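Local coordinates for protein cadherin-related family member 2 (Homo sapiens, PDB 5CZR) that joins microvilli of epithelial cells by calcium-dependent heterophilic adhesion to CDHR5, this piece being its first two extracellular cadherin repeats, at residues Y41-P46 with F51-K56; F27-E32 with R89-I94; S122-V127 with H156-L161. All coordinates share one frame; numbering follows the deposited sequence.

Contact 1: Y41-P46 with F51-K56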
loop_
_atom_site.group_PDB
_atom_site.type_symbol
_atom_site.label_atom_id
_atom_site.label_comp_id
_atom_site.label_asym_id
_atom_site.label_seq_id
_atom_site.Cartn_x
_atom_site.Cartn_y
_atom_site.Cartn_z
ATOM N N TYR A 41 27.256 -13.161 17.900
ATOM C CA TYR A 41 26.709 -12.391 16.800
ATOM C C TYR A 41 26.207 -11.049 17.251
ATOM O O TYR A 41 25.744 -10.866 18.386
ATOM C CB TYR A 41 25.540 -13.123 16.149
ATOM C CG TYR A 41 25.893 -14.439 15.543
ATOM C CD1 TYR A 41 26.355 -14.524 14.243
ATOM C CD2 TYR A 41 25.743 -15.629 16.266
ATOM C CE1 TYR A 41 26.669 -15.769 13.675
ATOM C CE2 TYR A 41 26.059 -16.867 15.704
ATOM C CZ TYR A 41 26.517 -16.926 14.414
ATOM O OH TYR A 41 26.801 -18.132 13.843
ATOM N N GLY A 42 26.288 -10.102 16.337
ATOM C CA GLY A 42 25.936 -8.714 16.625
ATOM C C GLY A 42 25.587 -7.975 15.349
ATOM O O GLY A 42 25.712 -8.534 14.250
ATOM N N MET A 43 25.082 -6.753 15.518
ATOM C CA MET A 43 24.797 -5.876 14.420
ATOM C C MET A 43 25.127 -4.467 14.845
ATOM O O MET A 43 24.919 -4.099 15.995
ATOM C CB MET A 43 23.329 -6.013 14.045
ATOM C CG MET A 43 22.930 -5.406 12.736
ATOM S SD MET A 43 21.157 -5.619 12.393
ATOM C CE MET A 43 20.996 -7.347 12.146
ATOM N N SER A 44 25.597 -3.671 13.912
ATOM C CA SER A 44 25.948 -2.279 14.204
ATOM C C SER A 44 25.679 -1.342 13.019
ATOM O O SER A 44 25.338 -1.788 11.923
ATOM C CB SER A 44 27.442 -2.154 14.559
ATOM O OG SER A 44 28.278 -2.494 13.459
ATOM N N GLY A 45 25.858 -0.053 13.293
ATOM C CA GLY A 45 25.708 0.984 12.305
ATOM C C GLY A 45 24.381 1.755 12.486
ATOM O O GLY A 45 23.560 1.424 13.375
ATOM N N PRO A 46 24.184 2.797 11.671
ATOM C CA PRO A 46 23.049 3.718 11.822
ATOM C C PRO A 46 21.660 3.088 11.667
ATOM O O PRO A 46 20.704 3.652 12.180
ATOM C CB PRO A 46 23.287 4.786 10.722
ATOM C CG PRO A 46 24.492 4.358 9.943
ATOM C CD PRO A 46 25.233 3.342 10.765
ATOM N N PHE A 51 16.851 -3.808 14.486
ATOM C CA PHE A 51 16.920 -5.190 14.915
ATOM C C PHE A 51 17.550 -5.344 16.308
ATOM O O PHE A 51 18.185 -4.427 16.838
ATOM C CB PHE A 51 17.759 -5.993 13.928
ATOM C CG PHE A 51 17.230 -5.993 12.523
ATOM C CD1 PHE A 51 16.076 -6.751 12.193
ATOM C CD2 PHE A 51 17.890 -5.280 11.504
ATOM C CE1 PHE A 51 15.591 -6.768 10.896
ATOM C CE2 PHE A 51 17.359 -5.256 10.219
ATOM C CZ PHE A 51 16.216 -6.004 9.904
ATOM N N ALA A 52 17.369 -6.529 16.884
ATOM C CA ALA A 52 18.016 -6.915 18.122
ATOM C C ALA A 52 18.508 -8.314 17.926
ATOM O O ALA A 52 17.719 -9.223 17.660
ATOM C CB ALA A 52 17.061 -6.849 19.301
ATOM N N VAL A 53 19.836 -8.477 18.002
ATOM C CA VAL A 53 20.479 -9.787 17.781
ATOM C C VAL A 53 20.624 -10.467 19.152
ATOM O O VAL A 53 21.066 -9.830 20.100
ATOM C CB VAL A 53 21.880 -9.605 17.137
ATOM C CG1 VAL A 53 22.534 -10.937 16.959
ATOM C CG2 VAL A 53 21.782 -8.876 15.774
ATOM N N THR A 54 20.262 -11.740 19.233
ATOM C CA THR A 54 20.588 -12.577 20.379
ATOM C C THR A 54 22.013 -13.086 20.183
ATOM O O THR A 54 22.254 -13.901 19.309
ATOM C CB THR A 54 19.604 -13.777 20.487
ATOM O OG1 THR A 54 18.281 -13.269 20.597
ATOM C CG2 THR A 54 19.898 -14.634 21.734
ATOM N N PRO A 55 22.988 -12.563 20.950
ATOM C CA PRO A 55 24.391 -12.775 20.534
ATOM C C PRO A 55 24.852 -14.221 20.542
ATOM O O PRO A 55 25.628 -14.611 19.687
ATOM C CB PRO A 55 25.196 -11.955 21.551
ATOM C CG PRO A 55 24.265 -10.901 21.989
ATOM C CD PRO A 55 22.910 -11.579 22.053
ATOM N N LYS A 56 24.329 -15.027 21.464
ATOM C CA LYS A 56 24.745 -16.415 21.554
ATOM C C LYS A 56 24.225 -17.233 20.381
ATOM O O LYS A 56 24.892 -18.136 19.951
ATOM C CB LYS A 56 24.263 -16.974 22.870
ATOM C CG LYS A 56 24.621 -18.415 23.178
ATOM C CD LYS A 56 23.802 -18.891 24.390
ATOM C CE LYS A 56 23.387 -20.351 24.329
ATOM N NZ LYS A 56 24.524 -21.224 24.656
#
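Y41 and P55 make the one hydrogen bond between 41-46 and 51-56. The backbone N of Y41 donates to P55 O at 2.8 Å, meeting a lone pair in the carbonyl plane, though the N-H...O angle, 146°, is well short of straight. The same oxygen lies near the plane of the Y41 ring, at its edge, 3.6 Å from Y41 CD2. Going the other way, P55 CA offers its hydrogen to Y41 O at 3.2 Å, so the two backbones meet twice, once by the hydrogen bond and once by a CA-H...O contact.

Apolar packing takes over further along. The two methyls of V53 straddle G42: CG1 lies 3.8 Å from Y41 CB, with Y41 O as a further neighbour, while CG2 meets M43 CB at 3.7 Å.

The third kind is a Met-aromatic contact. M43 turns CG away from the backbone N (chi1 -167°) and keeps chi2 fully extended, which sends the side chain straight out to F51 before it bends at the sulfur. M43 SD comes to 3.4 Å from F51 CD2, oblique to the ring, and M43 CE turns alongside F51 CB and CD2. An alanine here would keep the CB that touches V53 CG2, but it would probably open a gap beside F51 and deprive that ring of its sulfur partner.

Strand 40-44 is an edge of one sheet of the first cadherin repeat and strand 51-53 an edge of the other, so the contact closes one side of the sandwich. G42 and S44 bond through their backbones to strand 73-81, and A52 to strand 59-62. Between the sheets, V60 packs on both M43 and F51, while L29 of strand 25-32 lies against Y41 and V53.

Contact 2: F27-E32 with R89-I94; sequences FWLVAE and REMLVI
M91 meets F27 and L29 in a buried, wholly apolar contact between the two facing sheets of the first cadherin repeat. No hydrogen bond passes between 27-32 and 89-94; the nearest CA atoms, those of L29 and M91, stand 10.4 Å apart, a spacing that side chains alone bridge. M91 comes from one sheet and F27 from the other, approaching from opposite directions. The M91 side chain starts out opposite its own nitrogen (chi1 -175°) and chi2 is extended as well, which carries the sulfur into the space between the sheets as far as the F27 ring. There SD lies 3.7 Å from F27 CE2 and nearly as close to CZ, a Met-aromatic contact in which SD meets the F27 ring obliquely, 49° off the normal through its centroid. Past the sulfur the chain bends, and the methyl CE is shared: it touches F27 CE2 at 3.8 Å and, more loosely, L29 CD2 at 4.2 Å.

V14 of strand 13-17 packs against both F27 and M91. Strand 59-62, which bonds to F27 through the backbone of V60, also sets the V60 side chain against F27 and L29, while I78 of strand 73-81 reaches L29 from the sheet that holds M91.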
loop_
_atom_site.group_PDB
_atom_site.type_symbol
_atom_site.label_atom_id
_atom_site.label_comp_id
_atom_site.label_asym_id
_atom_site.label_seq_id
_atom_site.Cartn_x
_atom_site.Cartn_y
_atom_site.Cartn_z
ATOM N N PHE A 27 15.103 -13.130 11.079
ATOM C CA PHE A 27 15.950 -14.137 10.426
ATOM C C PHE A 27 17.060 -14.562 11.405
ATOM O O PHE A 27 17.144 -14.036 12.531
ATOM C CB PHE A 27 16.591 -13.595 9.129
ATOM C CG PHE A 27 17.458 -12.369 9.344
ATOM C CD1 PHE A 27 16.869 -11.127 9.585
ATOM C CD2 PHE A 27 18.821 -12.461 9.343
ATOM C CE1 PHE A 27 17.647 -9.990 9.767
ATOM C CE2 PHE A 27 19.598 -11.336 9.545
ATOM C CZ PHE A 27 19.014 -10.090 9.730
ATOM N N TRP A 28 17.844 -15.543 10.975
ATOM C CA TRP A 28 18.948 -16.085 11.738
ATOM C C TRP A 28 20.253 -15.657 11.081
ATOM O O TRP A 28 20.433 -15.843 9.861
ATOM C CB TRP A 28 18.865 -17.616 11.774
ATOM C CG TRP A 28 17.780 -18.123 12.669
ATOM C CD1 TRP A 28 16.470 -18.295 12.337
ATOM C CD2 TRP A 28 17.898 -18.482 14.056
ATOM N NE1 TRP A 28 15.764 -18.766 13.427
ATOM C CE2 TRP A 28 16.618 -18.896 14.494
ATOM C CE3 TRP A 28 18.971 -18.540 14.953
ATOM C CZ2 TRP A 28 16.365 -19.325 15.815
ATOM C CZ3 TRP A 28 18.730 -18.972 16.290
ATOM C CH2 TRP A 28 17.436 -19.357 16.696
ATOM N N LEU A 29 21.148 -15.058 11.862
ATOM C CA LEU A 29 22.528 -14.896 11.426
ATOM C C LEU A 29 23.255 -16.216 11.624
ATOM O O LEU A 29 23.168 -16.816 12.692
ATOM C CB LEU A 29 23.233 -13.788 12.209
ATOM C CG LEU A 29 22.804 -12.357 11.896
ATOM C CD1 LEU A 29 23.332 -11.397 12.948
ATOM C CD2 LEU A 29 23.296 -11.961 10.509
ATOM N N VAL A 30 23.935 -16.679 10.573
ATOM C CA VAL A 30 24.582 -17.980 10.587
ATOM C C VAL A 30 25.973 -17.867 9.962
ATOM O O VAL A 30 26.161 -17.278 8.907
ATOM C CB VAL A 30 23.780 -19.082 9.827
ATOM C CG1 VAL A 30 24.236 -20.463 10.279
ATOM C CG2 VAL A 30 22.283 -18.985 10.020
ATOM N N ALA A 31 26.934 -18.441 10.657
ATOM C CA ALA A 31 28.307 -18.479 10.220
ATOM C C ALA A 31 28.861 -19.836 10.634
ATOM O O ALA A 31 28.208 -20.574 11.357
ATOM C CB ALA A 31 29.092 -17.361 10.877
ATOM N N GLU A 32 30.060 -20.154 10.157
ATOM C CA GLU A 32 30.757 -21.397 10.492
ATOM C C GLU A 32 32.192 -21.073 10.828
ATOM O O GLU A 32 32.736 -20.011 10.449
ATOM C CB GLU A 32 30.708 -22.378 9.331
ATOM C CG GLU A 32 31.534 -21.942 8.115
ATOM C CD GLU A 32 31.206 -22.710 6.823
ATOM O OE1 GLU A 32 30.060 -23.232 6.677
ATOM O OE2 GLU A 32 32.091 -22.766 5.926
ATOM N N ARG A 89 30.677 -7.630 8.192
ATOM C CA ARG A 89 30.336 -7.502 6.783
ATOM C C ARG A 89 29.114 -6.623 6.695
ATOM O O ARG A 89 28.426 -6.396 7.684
ATOM C CB ARG A 89 29.874 -8.814 6.178
ATOM C CG ARG A 89 30.872 -9.914 5.874
ATOM C CD ARG A 89 32.142 -9.454 5.163
ATOM N NE ARG A 89 33.190 -10.489 5.234
ATOM C CZ ARG A 89 34.357 -10.384 5.893
ATOM N NH1 ARG A 89 34.691 -9.283 6.579
ATOM N NH2 ARG A 89 35.202 -11.416 5.886
ATOM N N GLU A 90 28.783 -6.242 5.475
ATOM C CA GLU A 90 27.572 -5.538 5.211
ATOM C C GLU A 90 26.497 -6.500 4.715
ATOM O O GLU A 90 26.777 -7.457 4.004
ATOM C CB GLU A 90 27.945 -4.398 4.301
ATOM C CG GLU A 90 26.842 -3.579 3.709
ATOM C CD GLU A 90 27.403 -2.446 2.855
ATOM O OE1 GLU A 90 28.328 -1.739 3.330
ATOM O OE2 GLU A 90 26.961 -2.302 1.689
ATOM N N MET A 91 25.282 -6.317 5.232
ATOM C CA MET A 91 24.103 -7.027 4.753
ATOM C C MET A 91 23.079 -6.038 4.185
ATOM O O MET A 91 22.757 -5.024 4.814
ATOM C CB MET A 91 23.465 -7.824 5.897
ATOM C CG MET A 91 22.295 -8.702 5.481
ATOM S SD MET A 91 21.420 -9.497 6.850
ATOM C CE MET A 91 21.977 -11.171 6.591
ATOM N N LEU A 92 22.514 -6.382 3.032
ATOM C CA LEU A 92 21.420 -5.592 2.440
ATOM C C LEU A 92 20.061 -6.108 2.934
ATOM O O LEU A 92 19.752 -7.292 2.795
ATOM C CB LEU A 92 21.455 -5.671 0.914
ATOM C CG LEU A 92 20.363 -4.887 0.165
ATOM C CD1 LEU A 92 20.489 -3.378 0.389
ATOM C CD2 LEU A 92 20.398 -5.196 -1.339
ATOM N N VAL A 93 19.281 -5.235 3.553
ATOM C CA VAL A 93 17.918 -5.596 3.946
ATOM C C VAL A 93 16.965 -5.140 2.834
ATOM O O VAL A 93 16.972 -3.972 2.470
ATOM C CB VAL A 93 17.514 -4.965 5.271
ATOM C CG1 VAL A 93 16.091 -5.372 5.625
ATOM C CG2 VAL A 93 18.457 -5.412 6.380
ATOM N N ILE A 94 16.218 -6.084 2.272
ATOM C CA ILE A 94 15.254 -5.785 1.182
ATOM C C ILE A 94 13.869 -5.920 1.759
ATOM O O ILE A 94 13.482 -7.014 2.203
ATOM C CB ILE A 94 15.416 -6.769 0.023
ATOM C CG1 ILE A 94 16.778 -6.571 -0.606
ATOM C CG2 ILE A 94 14.307 -6.590 -1.030
ATOM C CD1 ILE A 94 17.263 -7.746 -1.409
#

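Contact 3: S122-V127 with H156-L161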
loop_
_atom_site.group_PDB
_atom_site.type_symbol
_atom_site.label_atom_id
_atom_site.label_comp_id
_atom_site.label_asym_id
_atom_site.label_seq_id
_atom_site.Cartn_x
_atom_site.Cartn_y
_atom_site.Cartn_z
ATOM N N SER A 122 -21.961 12.190 -22.498
ATOM C CA SER A 122 -21.124 13.312 -22.058
ATOM C C SER A 122 -20.323 13.005 -20.782
ATOM O O SER A 122 -20.866 12.408 -19.857
ATOM C CB SER A 122 -21.937 14.572 -21.810
ATOM O OG SER A 122 -22.621 14.963 -22.965
ATOM N N VAL A 123 -19.060 13.463 -20.732
ATOM C CA VAL A 123 -18.326 13.503 -19.480
ATOM C C VAL A 123 -18.901 14.592 -18.572
ATOM O O VAL A 123 -19.004 15.738 -18.974
ATOM C CB VAL A 123 -16.816 13.746 -19.701
ATOM C CG1 VAL A 123 -16.077 13.921 -18.368
ATOM C CG2 VAL A 123 -16.202 12.565 -20.443
ATOM N N VAL A 124 -19.256 14.232 -17.338
ATOM C CA VAL A 124 -19.879 15.193 -16.417
ATOM C C VAL A 124 -18.929 15.659 -15.318
ATOM O O VAL A 124 -19.070 16.744 -14.795
ATOM C CB VAL A 124 -21.232 14.757 -15.854
ATOM C CG1 VAL A 124 -22.235 14.483 -16.968
ATOM C CG2 VAL A 124 -21.179 13.602 -14.911
ATOM N N PHE A 125 -18.007 14.789 -14.909
ATOM C CA PHE A 125 -17.071 15.089 -13.845
ATOM C C PHE A 125 -15.929 14.112 -13.957
ATOM O O PHE A 125 -16.077 13.040 -14.542
ATOM C CB PHE A 125 -17.753 14.945 -12.447
ATOM C CG PHE A 125 -17.129 15.784 -11.385
ATOM C CD1 PHE A 125 -17.325 17.150 -11.368
ATOM C CD2 PHE A 125 -16.316 15.211 -10.402
ATOM C CE1 PHE A 125 -16.761 17.939 -10.372
ATOM C CE2 PHE A 125 -15.741 15.996 -9.419
ATOM C CZ PHE A 125 -15.970 17.361 -9.399
ATOM N N SER A 126 -14.842 14.437 -13.286
ATOM C CA SER A 126 -13.694 13.594 -13.245
ATOM C C SER A 126 -13.119 13.513 -11.815
ATOM O O SER A 126 -12.935 14.524 -11.173
ATOM C CB SER A 126 -12.663 14.194 -14.202
ATOM O OG SER A 126 -11.448 13.562 -13.958
ATOM N N VAL A 127 -12.863 12.301 -11.337
ATOM C CA VAL A 127 -12.228 12.097 -10.057
ATOM C C VAL A 127 -10.928 11.341 -10.225
ATOM O O VAL A 127 -10.711 10.681 -11.232
ATOM C CB VAL A 127 -13.131 11.347 -9.042
ATOM C CG1 VAL A 127 -14.349 12.184 -8.713
ATOM C CG2 VAL A 127 -13.495 9.958 -9.538
ATOM N N HIS A 156 -28.845 3.567 -13.326
ATOM C CA HIS A 156 -28.224 3.394 -14.641
ATOM C C HIS A 156 -27.899 4.734 -15.312
ATOM O O HIS A 156 -27.573 4.769 -16.481
ATOM C CB HIS A 156 -29.173 2.573 -15.556
ATOM C CG HIS A 156 -29.528 1.224 -15.003
ATOM N ND1 HIS A 156 -28.575 0.336 -14.537
ATOM C CD2 HIS A 156 -30.728 0.618 -14.826
ATOM C CE1 HIS A 156 -29.174 -0.762 -14.108
ATOM N NE2 HIS A 156 -30.478 -0.617 -14.270
ATOM N N LEU A 157 -28.032 5.824 -14.576
ATOM C CA LEU A 157 -27.961 7.158 -15.132
ATOM C C LEU A 157 -26.515 7.654 -15.315
ATOM O O LEU A 157 -26.231 8.450 -16.204
ATOM C CB LEU A 157 -28.715 8.125 -14.240
ATOM C CG LEU A 157 -29.302 9.364 -14.863
ATOM C CD1 LEU A 157 -30.058 9.039 -16.155
ATOM C CD2 LEU A 157 -30.247 9.994 -13.853
ATOM N N PHE A 158 -25.613 7.166 -14.472
ATOM C CA PHE A 158 -24.227 7.560 -14.521
ATOM C C PHE A 158 -23.360 6.325 -14.526
ATOM O O PHE A 158 -23.750 5.290 -14.018
ATOM C CB PHE A 158 -23.877 8.445 -13.335
ATOM C CG PHE A 158 -24.685 9.704 -13.266
ATOM C CD1 PHE A 158 -24.311 10.798 -14.012
ATOM C CD2 PHE A 158 -25.820 9.771 -12.487
ATOM C CE1 PHE A 158 -25.039 11.962 -13.983
ATOM C CE2 PHE A 158 -26.549 10.943 -12.401
ATOM C CZ PHE A 158 -26.174 12.034 -13.182
ATOM N N ARG A 159 -22.205 6.434 -15.165
ATOM C CA ARG A 159 -21.256 5.369 -15.164
ATOM C C ARG A 159 -19.917 5.997 -14.887
ATOM O O ARG A 159 -19.644 7.127 -15.306
ATOM C CB ARG A 159 -21.414 4.560 -16.458
ATOM C CG ARG A 159 -20.269 3.657 -16.823
ATOM C CD ARG A 159 -20.181 3.345 -18.311
ATOM N NE ARG A 159 -19.265 2.209 -18.607
ATOM C CZ ARG A 159 -18.930 1.790 -19.826
ATOM N NH1 ARG A 159 -18.106 0.761 -19.968
ATOM N NH2 ARG A 159 -19.417 2.381 -20.900
ATOM N N ILE A 160 -19.081 5.309 -14.121
ATOM C CA ILE A 160 -17.698 5.795 -13.922
ATOM C C ILE A 160 -16.725 4.906 -14.673
ATOM O O ILE A 160 -16.825 3.698 -14.579
ATOM C CB ILE A 160 -17.345 5.915 -12.426
ATOM C CG1 ILE A 160 -16.024 6.626 -12.250
ATOM C CG2 ILE A 160 -17.338 4.554 -11.718
ATOM C CD1 ILE A 160 -15.821 7.218 -10.871
ATOM N N LEU A 161 -15.810 5.502 -15.428
ATOM C CA LEU A 161 -14.860 4.753 -16.254
ATOM C C LEU A 161 -13.539 4.525 -15.491
ATOM O O LEU A 161 -13.352 5.103 -14.443
ATOM C CB LEU A 161 -14.572 5.510 -17.566
ATOM C CG LEU A 161 -15.782 5.947 -18.385
ATOM C CD1 LEU A 161 -15.341 6.620 -19.674
ATOM C CD2 LEU A 161 -16.670 4.759 -18.707
#
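I160 reaches across to V127 through the end of its longer branch. At CB the side chain forks into the CG2 methyl and CG1, which points away from the backbone N (chi1 -171°). With chi2 at 160° the chain runs on nearly extended, and between the two segments the touch falls to its tip, CD1, which arrives 3.8 Å from V127 CG2. The two side chains meet at about a right angle, methyl against methyl. The I160 side chain also lies against Y142 and I144 of strand 140-148, in the other sheet. Nearer the start of both strands a second, looser touch is of a methyl with a ring: V124 CG2 stands 4.3 Å from F158 CE1, approaching obliquely.

Strands 123-130 and 158-160 belong to the same sheet but are not neighbours. Strand 165-168 runs between them, its I166 packing on V124 and I160, so both pairs reach across the strand that separates them. From the other sheet, Y142 packs on V127 too, and Y181 sets its ring edge-to-face with that of F158. The backbones of V124 and F125 both bond to I166, a classic beta bulge in strand 123-130. The arrangement belongs to the inner face of one sheet of a cadherin repeat, a Greek-key beta sandwich, here the second.

Overall arrangement
From the N terminus, strand 25-32 supplies the first half of contact 2. The chain then passes into strand 40-44, and contact 1 closes a short loop with 51-56 before 89-94 returns to complete contact 2, so the smaller loop lies wholly within the larger. Both tie together the two sheets of the first cadherin repeat, and they touch: Y41 OH is 3.2 Å from A31 N, a probable but weak hydrogen bond. Contact 3 follows in series, closing a loop that leaves one sheet of the second repeat, runs through strand 140-148 of the other and returns. Its centre is about 56 Å from that of contact 1, with calcium ions bound at the junction between the repeats.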